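Local coordinates for dihydrodipicolinate synthase family protein (Sinorhizobium meliloti, PDB 4DNH), which is of unknown function but adopts a TIM-barrel fold and, as a dihydrodipicolinate synthase family protein, may be a related enzyme, at residues L234-E239 against A261-G266; D227-S232 against R244-G249; S34-A39 against G249-T254; S287-A292 against E303-T308. All coordinates share one frame; numbering follows the deposited sequence.

Contact 1 (L234-E239 against A261-G266); sequences LSKEKE and AELIAG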
# COMPACT_ATOMS: atom_id res chain seq x y z
N LEU A 234 0.88 -11.36 -4.94
CA LEU A 234 2.28 -11.75 -4.72
C LEU A 234 2.71 -12.99 -5.52
O LEU A 234 3.49 -13.82 -5.05
CB LEU A 234 2.58 -11.91 -3.23
CG LEU A 234 2.27 -10.75 -2.27
CD1 LEU A 234 2.91 -11.06 -0.93
CD2 LEU A 234 2.77 -9.40 -2.79
N SER A 235 2.17 -13.11 -6.73
CA SER A 235 2.51 -14.18 -7.66
C SER A 235 3.04 -13.46 -8.89
O SER A 235 2.28 -13.03 -9.75
CB SER A 235 1.27 -15.01 -8.00
OG SER A 235 1.59 -16.36 -8.30
N LYS A 236 4.36 -13.32 -8.95
CA LYS A 236 5.04 -12.57 -10.01
C LYS A 236 4.75 -13.08 -11.44
O LYS A 236 4.57 -12.28 -12.37
CB LYS A 236 6.54 -12.50 -9.69
CG LYS A 236 7.47 -12.39 -10.88
CD LYS A 236 8.86 -12.85 -10.48
CE LYS A 236 9.44 -13.75 -11.56
NZ LYS A 236 10.80 -14.23 -11.20
N GLU A 237 4.68 -14.40 -11.62
CA GLU A 237 4.32 -14.95 -12.93
C GLU A 237 2.90 -14.55 -13.35
O GLU A 237 2.63 -14.39 -14.54
CB GLU A 237 4.53 -16.47 -13.04
CG GLU A 237 4.29 -17.27 -11.77
CD GLU A 237 2.83 -17.62 -11.50
OE1 GLU A 237 2.28 -17.12 -10.50
OE2 GLU A 237 2.24 -18.40 -12.27
N LYS A 238 2.01 -14.38 -12.38
CA LYS A 238 0.63 -14.07 -12.69
C LYS A 238 0.48 -12.63 -13.20
O LYS A 238 -0.37 -12.37 -14.06
CB LYS A 238 -0.30 -14.37 -11.51
CG LYS A 238 -0.74 -15.83 -11.46
CD LYS A 238 -1.42 -16.19 -10.14
CE LYS A 238 -1.48 -17.69 -9.94
NZ LYS A 238 -0.13 -18.27 -9.66
N GLU A 239 1.32 -11.73 -12.70
CA GLU A 239 1.33 -10.34 -13.13
C GLU A 239 1.87 -10.19 -14.57
O GLU A 239 1.28 -9.48 -15.40
CB GLU A 239 2.14 -9.47 -12.16
CG GLU A 239 2.00 -7.98 -12.41
CD GLU A 239 2.74 -7.08 -11.42
OE1 GLU A 239 2.88 -7.46 -10.23
OE2 GLU A 239 3.17 -5.98 -11.82
N ALA A 261 10.91 -4.42 -7.97
CA ALA A 261 12.07 -3.97 -8.75
C ALA A 261 12.09 -4.62 -10.14
O ALA A 261 12.19 -3.90 -11.15
CB ALA A 261 13.37 -4.22 -8.01
N GLU A 262 11.96 -5.95 -10.18
CA GLU A 262 11.93 -6.73 -11.41
C GLU A 262 10.78 -6.32 -12.32
O GLU A 262 10.96 -6.18 -13.54
CB GLU A 262 11.84 -8.24 -11.12
CG GLU A 262 11.89 -9.11 -12.37
CD GLU A 262 11.52 -10.57 -12.14
OE1 GLU A 262 11.75 -11.08 -11.02
OE2 GLU A 262 11.01 -11.22 -13.09
N LEU A 263 9.60 -6.13 -11.72
CA LEU A 263 8.39 -5.82 -12.48
C LEU A 263 8.35 -4.39 -13.00
O LEU A 263 7.96 -4.16 -14.16
CB LEU A 263 7.14 -6.13 -11.65
CG LEU A 263 6.99 -7.57 -11.15
CD1 LEU A 263 5.99 -7.65 -10.01
CD2 LEU A 263 6.57 -8.47 -12.30
N ILE A 264 8.76 -3.42 -12.17
CA ILE A 264 8.81 -2.00 -12.56
C ILE A 264 9.78 -1.78 -13.74
O ILE A 264 9.42 -1.14 -14.72
CB ILE A 264 9.08 -1.08 -11.36
CG1 ILE A 264 7.93 -1.18 -10.35
CG2 ILE A 264 9.20 0.38 -11.79
CD1 ILE A 264 8.18 -0.55 -8.99
N ALA A 265 10.99 -2.34 -13.64
CA ALA A 265 11.96 -2.31 -14.75
C ALA A 265 11.42 -3.02 -15.99
O ALA A 265 11.66 -2.59 -17.12
CB ALA A 265 13.29 -2.92 -14.32
N GLY A 266 10.68 -4.10 -15.79
CA GLY A 266 10.03 -4.82 -16.89
C GLY A 266 10.92 -5.75 -17.70
O GLY A 266 12.11 -5.90 -17.43
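Lys-236 reaches across to Glu-262 and Leu-263, joining helix 236-243 to helix 260-265, two neighbours in the outer helical layer of a TIM barrel that flank strand 251-254. The lysine starts from CB on the side of its helix that faces the partner. CG passes the methyl CD2 of Leu-263 at 4.3 Å, an apolar touch before the charge is reached. From there the chain bends at chi3 (136°) and crosses the Glu-262 side chain at about a right angle to meet its carboxylate: CD lies 3.4 Å from OE1 of Glu-262, CE 3.3 Å from OE2, and NZ makes a weak salt-bridging hydrogen bond of 3.3 Å to OE1. With a methionine here, the Glu-262 carboxylate would probably be left without its positive mate on this helix and more able to turn. Beyond this partly exposed pair the chemistry changes. Glu-239 sends an extended chain towards Leu-263 from the opposite direction, yet its charge is spent on other partners, OE1 on the hydroxyl of Thr-254 and OE2 on that of Ser-272. Wedged against this fixed carboxylate is the leucine methyl, with Leu-263 CD1 3.1 Å from Glu-239 OE1.

Contact 2 (D227-S232 against R244-G249); sequences DGIKIS and RQLPKG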
# COMPACT_ATOMS: atom_id res chain seq x y z
N ASP A 227 -8.30 3.32 -15.77
CA ASP A 227 -6.93 3.80 -15.89
C ASP A 227 -5.94 2.65 -15.68
O ASP A 227 -4.95 2.54 -16.40
CB ASP A 227 -6.66 4.93 -14.89
CG ASP A 227 -5.21 5.43 -14.91
OD1 ASP A 227 -4.83 6.17 -15.84
OD2 ASP A 227 -4.46 5.09 -13.97
N GLY A 228 -6.23 1.78 -14.71
CA GLY A 228 -5.36 0.62 -14.47
C GLY A 228 -5.88 -0.47 -13.54
O GLY A 228 -7.00 -0.39 -13.03
N ILE A 229 -5.07 -1.51 -13.35
CA ILE A 229 -5.37 -2.56 -12.37
C ILE A 229 -4.18 -2.74 -11.45
O ILE A 229 -3.03 -2.76 -11.91
CB ILE A 229 -5.82 -3.91 -13.03
CG1 ILE A 229 -5.67 -5.07 -12.05
CG2 ILE A 229 -5.02 -4.23 -14.28
CD1 ILE A 229 -6.62 -6.21 -12.32
N LYS A 230 -4.45 -2.80 -10.14
CA LYS A 230 -3.44 -3.15 -9.14
C LYS A 230 -3.66 -4.58 -8.71
O LYS A 230 -4.72 -4.93 -8.19
CB LYS A 230 -3.51 -2.24 -7.92
CG LYS A 230 -2.63 -2.69 -6.77
CD LYS A 230 -2.85 -1.88 -5.49
CE LYS A 230 -2.07 -2.49 -4.34
NZ LYS A 230 -2.13 -1.74 -3.05
N ILE A 231 -2.64 -5.41 -8.90
CA ILE A 231 -2.73 -6.79 -8.48
C ILE A 231 -1.85 -7.01 -7.25
O ILE A 231 -0.67 -6.61 -7.22
CB ILE A 231 -2.44 -7.75 -9.67
CG1 ILE A 231 -2.95 -9.15 -9.34
CG2 ILE A 231 -0.97 -7.74 -10.07
CD1 ILE A 231 -3.01 -10.09 -10.53
N SER A 232 -2.47 -7.60 -6.22
CA SER A 232 -1.85 -7.87 -4.93
C SER A 232 -2.01 -9.35 -4.58
O SER A 232 -2.65 -9.70 -3.59
CB SER A 232 -2.51 -7.03 -3.85
OG SER A 232 -2.08 -5.68 -3.94
N ARG A 244 0.49 -8.46 -20.22
CA ARG A 244 0.67 -8.68 -21.66
C ARG A 244 -0.66 -8.80 -22.40
O ARG A 244 -0.74 -8.56 -23.61
CB ARG A 244 1.56 -9.90 -21.92
CG ARG A 244 3.01 -9.71 -21.48
CD ARG A 244 3.79 -11.03 -21.39
NE ARG A 244 5.18 -10.79 -20.98
CZ ARG A 244 6.17 -11.67 -21.08
NH1 ARG A 244 5.96 -12.88 -21.58
NH2 ARG A 244 7.38 -11.33 -20.68
N GLN A 245 -1.71 -9.15 -21.66
CA GLN A 245 -3.06 -9.30 -22.21
C GLN A 245 -3.94 -8.07 -21.97
O GLN A 245 -5.10 -8.05 -22.38
CB GLN A 245 -3.75 -10.52 -21.59
CG GLN A 245 -2.98 -11.82 -21.72
CD GLN A 245 -3.86 -13.03 -21.47
OE1 GLN A 245 -3.66 -13.77 -20.51
NE2 GLN A 245 -4.85 -13.23 -22.33
N LEU A 246 -3.38 -7.07 -21.30
CA LEU A 246 -4.07 -5.80 -21.00
C LEU A 246 -4.39 -4.95 -22.25
O LEU A 246 -3.53 -4.80 -23.13
CB LEU A 246 -3.22 -4.99 -20.01
CG LEU A 246 -3.62 -4.80 -18.53
CD1 LEU A 246 -4.38 -5.96 -17.91
CD2 LEU A 246 -2.39 -4.46 -17.70
N PRO A 247 -5.61 -4.37 -22.32
CA PRO A 247 -6.02 -3.49 -23.44
C PRO A 247 -5.19 -2.21 -23.54
O PRO A 247 -4.62 -1.76 -22.56
CB PRO A 247 -7.47 -3.11 -23.09
CG PRO A 247 -7.91 -4.10 -22.06
CD PRO A 247 -6.68 -4.50 -21.31
N LYS A 248 -5.16 -1.62 -24.74
CA LYS A 248 -4.51 -0.31 -24.97
C LYS A 248 -4.92 0.77 -23.94
O LYS A 248 -6.11 1.03 -23.73
CB LYS A 248 -4.77 0.13 -26.43
CG LYS A 248 -4.99 1.62 -26.70
CD LYS A 248 -3.70 2.40 -26.87
CE LYS A 248 -3.99 3.88 -27.07
NZ LYS A 248 -2.73 4.68 -27.04
N GLY A 249 -3.93 1.36 -23.27
CA GLY A 249 -4.17 2.45 -22.31
C GLY A 249 -4.72 2.07 -20.94
O GLY A 249 -5.21 2.92 -20.19
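Asp-227 and Gly-249 bring the two backbones to a closest CA-to-CA distance of 7.1 Å, where the touching parts 227-229 and 246-249 run 157° apart, nearly antiparallel, with no hydrogen bond between them. What meets here is backbone: Asp-227 O and Gly-249 O stand 3.8 Å apart, and the Asp-227 side chain starts away from the loop. At Gly-249 phi is positive (77°), which favours glycine, just before the next strand, where Asp-227 O is taken up by the N-H of Arg-251. One apolar touch completes the contact. Ile-229 and Leu-246 both point towards the opposing segment, and their side chains cross obliquely with only single methyls meeting, Ile-229 CG2 at 4.1 Å from Leu-246 CD1. In Ile-229 the CG1 branch is anti to the backbone N (chi1 161°), which puts CG2 between the backbone N and the carbonyl carbon, on the side the leucine approaches. The contact closes the base of a beta-alpha-beta unit of the barrel: strand 226-232 leads into helix 236-243, and the loop 244-249 returns the chain to the parallel strand 251-254. Leu-246 also rests on Leu-216 and Leu-219 of helix 208-221, while Ile-229 reaches Cys-215 of that helix and Met-242 of helix 236-243, so the pair lies between the sheet and two of its covering helices.

Contact 3 (S34-A39 against G249-T254); sequences SRVAFA and GVRMYT
The hydroxyl OH of Tyr-253 is held by a hydrogen bond to Asp-227 OD2 and is flanked across the contact by Val-36 CG1 at 3.6 Å. This lies inside the TIM barrel, towards the end where its strands begin: the approach to strand 37-40 faces strand 251-254 across the intervening strand 273-276. No hydrogen bond joins the two segments, and the gap is bridged mainly by side chains, though the backbone oxygen Val-36 O also comes to the edge of the tyrosine ring, 3.6 Å from Tyr-253 CE1. Val-36 serves both partners with its two methyls. CG1, anti to the backbone N (chi1 -179°), meets the edge of the Tyr-253 ring in its plane, whereas CG2 sits 3.6 Å above the Arg-251 guanidinium, over its centre. Deeper in, Phe-38 directs an edge at the tyrosine in an offset edge-to-face pair, with planes at 71° and centroids 5.8 Å apart. The two rings come together through Phe-38 CE1 and Tyr-253 CE1. Reducing Tyr-253 to an alanine would probably open a gap beside Val-36 and Phe-38 and leave Asp-227 OD2 without the tyrosine hydroxyl. Asp-273, on the strand in between, fastens the outer end: its OD2 forms a salt bridge with Arg-251 NH1, helping to hold the flat group under the valine methyl, while its OD1 accepts a hydrogen bond from Val-36 N.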
# COMPACT_ATOMS: atom_id res chain seq x y z
N SER A 34 9.93 7.80 -15.39
CA SER A 34 9.36 7.18 -16.57
C SER A 34 8.32 6.15 -16.16
O SER A 34 8.00 5.24 -16.93
CB SER A 34 10.45 6.52 -17.41
OG SER A 34 11.15 5.53 -16.68
N ARG A 35 7.82 6.28 -14.92
CA ARG A 35 6.77 5.41 -14.40
C ARG A 35 5.76 6.25 -13.63
O ARG A 35 6.11 7.32 -13.15
CB ARG A 35 7.36 4.38 -13.44
CG ARG A 35 8.36 3.40 -14.05
CD ARG A 35 7.67 2.35 -14.89
NE ARG A 35 8.64 1.44 -15.49
CZ ARG A 35 9.22 1.63 -16.67
NH1 ARG A 35 8.94 2.71 -17.39
NH2 ARG A 35 10.10 0.75 -17.13
N VAL A 36 4.53 5.73 -13.51
CA VAL A 36 3.53 6.26 -12.57
C VAL A 36 3.52 5.45 -11.26
O VAL A 36 3.08 4.29 -11.22
CB VAL A 36 2.11 6.26 -13.19
CG1 VAL A 36 1.09 6.82 -12.20
CG2 VAL A 36 2.10 7.06 -14.47
N ALA A 37 4.00 6.08 -10.19
CA ALA A 37 4.25 5.40 -8.92
C ALA A 37 3.46 6.03 -7.80
O ALA A 37 3.57 7.24 -7.57
CB ALA A 37 5.72 5.45 -8.58
N PHE A 38 2.67 5.21 -7.10
CA PHE A 38 1.95 5.60 -5.90
C PHE A 38 2.54 4.86 -4.72
O PHE A 38 2.88 3.68 -4.81
CB PHE A 38 0.51 5.12 -5.95
CG PHE A 38 -0.38 5.90 -6.88
CD1 PHE A 38 -0.52 5.51 -8.21
CD2 PHE A 38 -1.14 6.95 -6.41
CE1 PHE A 38 -1.36 6.20 -9.06
CE2 PHE A 38 -1.99 7.63 -7.25
CZ PHE A 38 -2.10 7.27 -8.58
N ALA A 39 2.59 5.53 -3.58
CA ALA A 39 2.75 4.82 -2.33
C ALA A 39 1.38 4.72 -1.63
O ALA A 39 0.64 5.71 -1.52
CB ALA A 39 3.77 5.51 -1.46
N GLY A 249 -3.93 1.36 -23.27
CA GLY A 249 -4.17 2.45 -22.31
C GLY A 249 -4.72 2.07 -20.94
O GLY A 249 -5.21 2.92 -20.19
N VAL A 250 -4.64 0.78 -20.62
CA VAL A 250 -4.99 0.30 -19.29
C VAL A 250 -3.67 -0.08 -18.61
O VAL A 250 -3.04 -1.06 -19.01
CB VAL A 250 -5.99 -0.89 -19.36
CG1 VAL A 250 -6.20 -1.51 -18.00
CG2 VAL A 250 -7.33 -0.45 -19.95
N ARG A 251 -3.24 0.71 -17.63
CA ARG A 251 -1.95 0.46 -16.96
C ARG A 251 -1.95 -0.74 -15.98
O ARG A 251 -2.98 -1.09 -15.41
CB ARG A 251 -1.49 1.70 -16.21
CG ARG A 251 -1.22 2.93 -17.05
CD ARG A 251 -0.86 4.07 -16.11
NE ARG A 251 -0.43 5.29 -16.79
CZ ARG A 251 0.74 5.46 -17.41
NH1 ARG A 251 1.65 4.48 -17.47
NH2 ARG A 251 0.99 6.63 -17.98
N MSE A 252 -0.78 -1.35 -15.80
CA MSE A 252 -0.58 -2.39 -14.78
C MSE A 252 0.13 -1.76 -13.62
O MSE A 252 1.31 -1.37 -13.73
CB MSE A 252 0.23 -3.56 -15.34
CG MSE A 252 0.67 -4.62 -14.31
SE MSE A 252 -0.83 -5.50 -13.37
CE MSE A 252 -1.35 -6.83 -14.74
N TYR A 253 -0.57 -1.62 -12.50
CA TYR A 253 0.08 -1.11 -11.30
C TYR A 253 0.50 -2.31 -10.46
O TYR A 253 -0.36 -3.09 -10.03
CB TYR A 253 -0.84 -0.18 -10.51
CG TYR A 253 -1.11 1.17 -11.17
CD1 TYR A 253 -0.18 2.21 -11.08
CD2 TYR A 253 -2.31 1.42 -11.85
CE1 TYR A 253 -0.42 3.44 -11.66
CE2 TYR A 253 -2.57 2.65 -12.43
CZ TYR A 253 -1.62 3.66 -12.34
OH TYR A 253 -1.85 4.88 -12.92
N THR A 254 1.80 -2.45 -10.22
CA THR A 254 2.26 -3.56 -9.39
C THR A 254 1.89 -3.37 -7.90
O THR A 254 1.96 -2.27 -7.36
CB THR A 254 3.74 -3.93 -9.60
OG1 THR A 254 3.95 -5.24 -9.07
CG2 THR A 254 4.71 -2.96 -8.94

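Contact 4 (S287-A292 against E303-T308); sequences SAALEA and ELLEPT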
# COMPACT_ATOMS: atom_id res chain seq x y z
N SER A 287 11.95 6.96 -4.79
CA SER A 287 12.05 8.20 -5.51
C SER A 287 13.39 8.27 -6.25
O SER A 287 13.41 8.45 -7.47
CB SER A 287 11.89 9.37 -4.55
OG SER A 287 12.14 10.62 -5.19
N ALA A 288 14.49 8.11 -5.53
CA ALA A 288 15.83 8.17 -6.12
C ALA A 288 16.01 7.18 -7.26
O ALA A 288 16.67 7.47 -8.25
CB ALA A 288 16.90 7.96 -5.06
N ALA A 289 15.40 6.00 -7.11
CA ALA A 289 15.54 4.95 -8.12
C ALA A 289 14.63 5.17 -9.32
O ALA A 289 15.03 4.92 -10.44
CB ALA A 289 15.30 3.59 -7.49
N LEU A 290 13.42 5.65 -9.08
CA LEU A 290 12.53 6.01 -10.17
C LEU A 290 13.11 7.15 -11.02
O LEU A 290 12.83 7.23 -12.22
CB LEU A 290 11.15 6.40 -9.64
CG LEU A 290 10.27 5.27 -9.08
CD1 LEU A 290 9.11 5.86 -8.30
CD2 LEU A 290 9.77 4.33 -10.16
N GLU A 291 13.91 8.01 -10.40
CA GLU A 291 14.60 9.05 -11.15
C GLU A 291 15.66 8.44 -12.07
O GLU A 291 15.71 8.77 -13.26
CB GLU A 291 15.23 10.09 -10.23
CG GLU A 291 15.88 11.24 -11.00
CD GLU A 291 16.73 12.15 -10.14
OE1 GLU A 291 16.80 11.96 -8.91
OE2 GLU A 291 17.35 13.08 -10.71
N ALA A 292 16.49 7.56 -11.52
CA ALA A 292 17.51 6.86 -12.31
C ALA A 292 16.91 6.07 -13.48
O ALA A 292 17.40 6.16 -14.61
CB ALA A 292 18.35 5.95 -11.42
N GLU A 303 20.88 -0.85 -8.30
CA GLU A 303 21.82 -0.58 -7.21
C GLU A 303 21.10 0.00 -5.99
O GLU A 303 21.44 -0.32 -4.86
CB GLU A 303 22.91 0.39 -7.65
CG GLU A 303 24.10 -0.24 -8.36
CD GLU A 303 25.06 0.80 -8.95
OE1 GLU A 303 24.93 2.00 -8.61
OE2 GLU A 303 25.94 0.41 -9.76
N LEU A 304 20.14 0.89 -6.25
CA LEU A 304 19.35 1.53 -5.20
C LEU A 304 18.24 0.61 -4.66
O LEU A 304 18.02 0.53 -3.44
CB LEU A 304 18.76 2.84 -5.72
CG LEU A 304 19.68 4.06 -5.96
CD1 LEU A 304 18.98 5.12 -6.81
CD2 LEU A 304 20.19 4.71 -4.68
N LEU A 305 17.54 -0.10 -5.55
CA LEU A 305 16.34 -0.81 -5.16
C LEU A 305 16.58 -2.23 -4.68
O LEU A 305 16.00 -2.64 -3.67
CB LEU A 305 15.31 -0.77 -6.28
CG LEU A 305 13.88 -0.30 -6.01
CD1 LEU A 305 13.75 0.85 -5.01
CD2 LEU A 305 13.19 0.06 -7.31
N GLU A 306 17.44 -2.98 -5.36
CA GLU A 306 17.73 -4.37 -4.96
C GLU A 306 18.04 -4.56 -3.47
O GLU A 306 17.64 -5.56 -2.90
CB GLU A 306 18.81 -5.04 -5.83
CG GLU A 306 18.27 -5.82 -7.02
CD GLU A 306 19.33 -6.15 -8.07
OE1 GLU A 306 20.53 -5.91 -7.82
OE2 GLU A 306 18.96 -6.66 -9.16
N PRO A 307 18.76 -3.62 -2.83
CA PRO A 307 18.97 -3.76 -1.37
C PRO A 307 17.71 -3.62 -0.48
O PRO A 307 17.65 -4.14 0.64
CB PRO A 307 19.98 -2.63 -1.07
CG PRO A 307 20.70 -2.43 -2.38
CD PRO A 307 19.60 -2.53 -3.39
N THR A 308 16.70 -2.92 -0.99
CA THR A 308 15.45 -2.80 -0.27
C THR A 308 14.64 -4.08 -0.34
O THR A 308 13.89 -4.40 0.58
CB THR A 308 14.60 -1.65 -0.83
OG1 THR A 308 14.11 -2.02 -2.13
CG2 THR A 308 15.41 -0.35 -0.92
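Leu-304 lies against Ala-288 and Ala-289, packing helix 298-305 on helix 283-294, consecutive helices that follow the last strand of the TIM barrel. With its CG anti to the carbonyl carbon (chi1 -71°), the leucine sends CD1 along the surface of the facing helix, 3.6 Å from Ala-288 O and 3.9 Å from Ala-288 CB. Small residues make the approach close: the CA atoms of Ala-289 and Leu-304 are 5.9 Å apart, and their CB atoms meet at 4.0 Å. The same Ala-289 methyl, CB, also touches Leu-305 CD1 at 4.0 Å, so one alanine is received by two successive leucines. No hydrogen bond crosses between the segments. In the next shell, Phe-301 adds to the cover over Ala-289, and Val-285 backs Leu-305. Ser-287 anchors the first helix through its OG, which bonds to Arg-28 NH2 and Leu-74 O, and Glu-291 forms a salt bridge with the same arginine. The chain beyond Leu-305 is tied back by Thr-308, which grips the leucine carbonyl twice: Thr-308 N reaches Leu-305 O at 2.8 Å, and Thr-308 OG1 donates a short bond of 2.5 Å to that oxygen, in the carbonyl plane and on a lone pair.

Taken together, the four contacts, all partly buried, sample a barrel from its interior to its outer helices. Contact 3 lies closest to the chain's centre and runs from the buried Phe-38 and Tyr-253 to the exposed Arg-251; contact 2 shares Gly-249 with it and is much leaner, with neighbouring strands 226-232 and 251-254 hydrogen-bonding between the two. Contacts 1 and 4 both pair helices, but contact 1 has a weak salt bridge between partly exposed side chains, and contact 4 is made by aliphatic side chains. Thr-254 ties strand 251-254 to contact 1 through Glu-239, and Arg-35 of the 34-39 segment adds a second tie through its NE to Ile-264 O. Leu-290 packs on Ala-37, joining contact 4 to contact 3; contact 4 touches neither contact 1 nor contact 2.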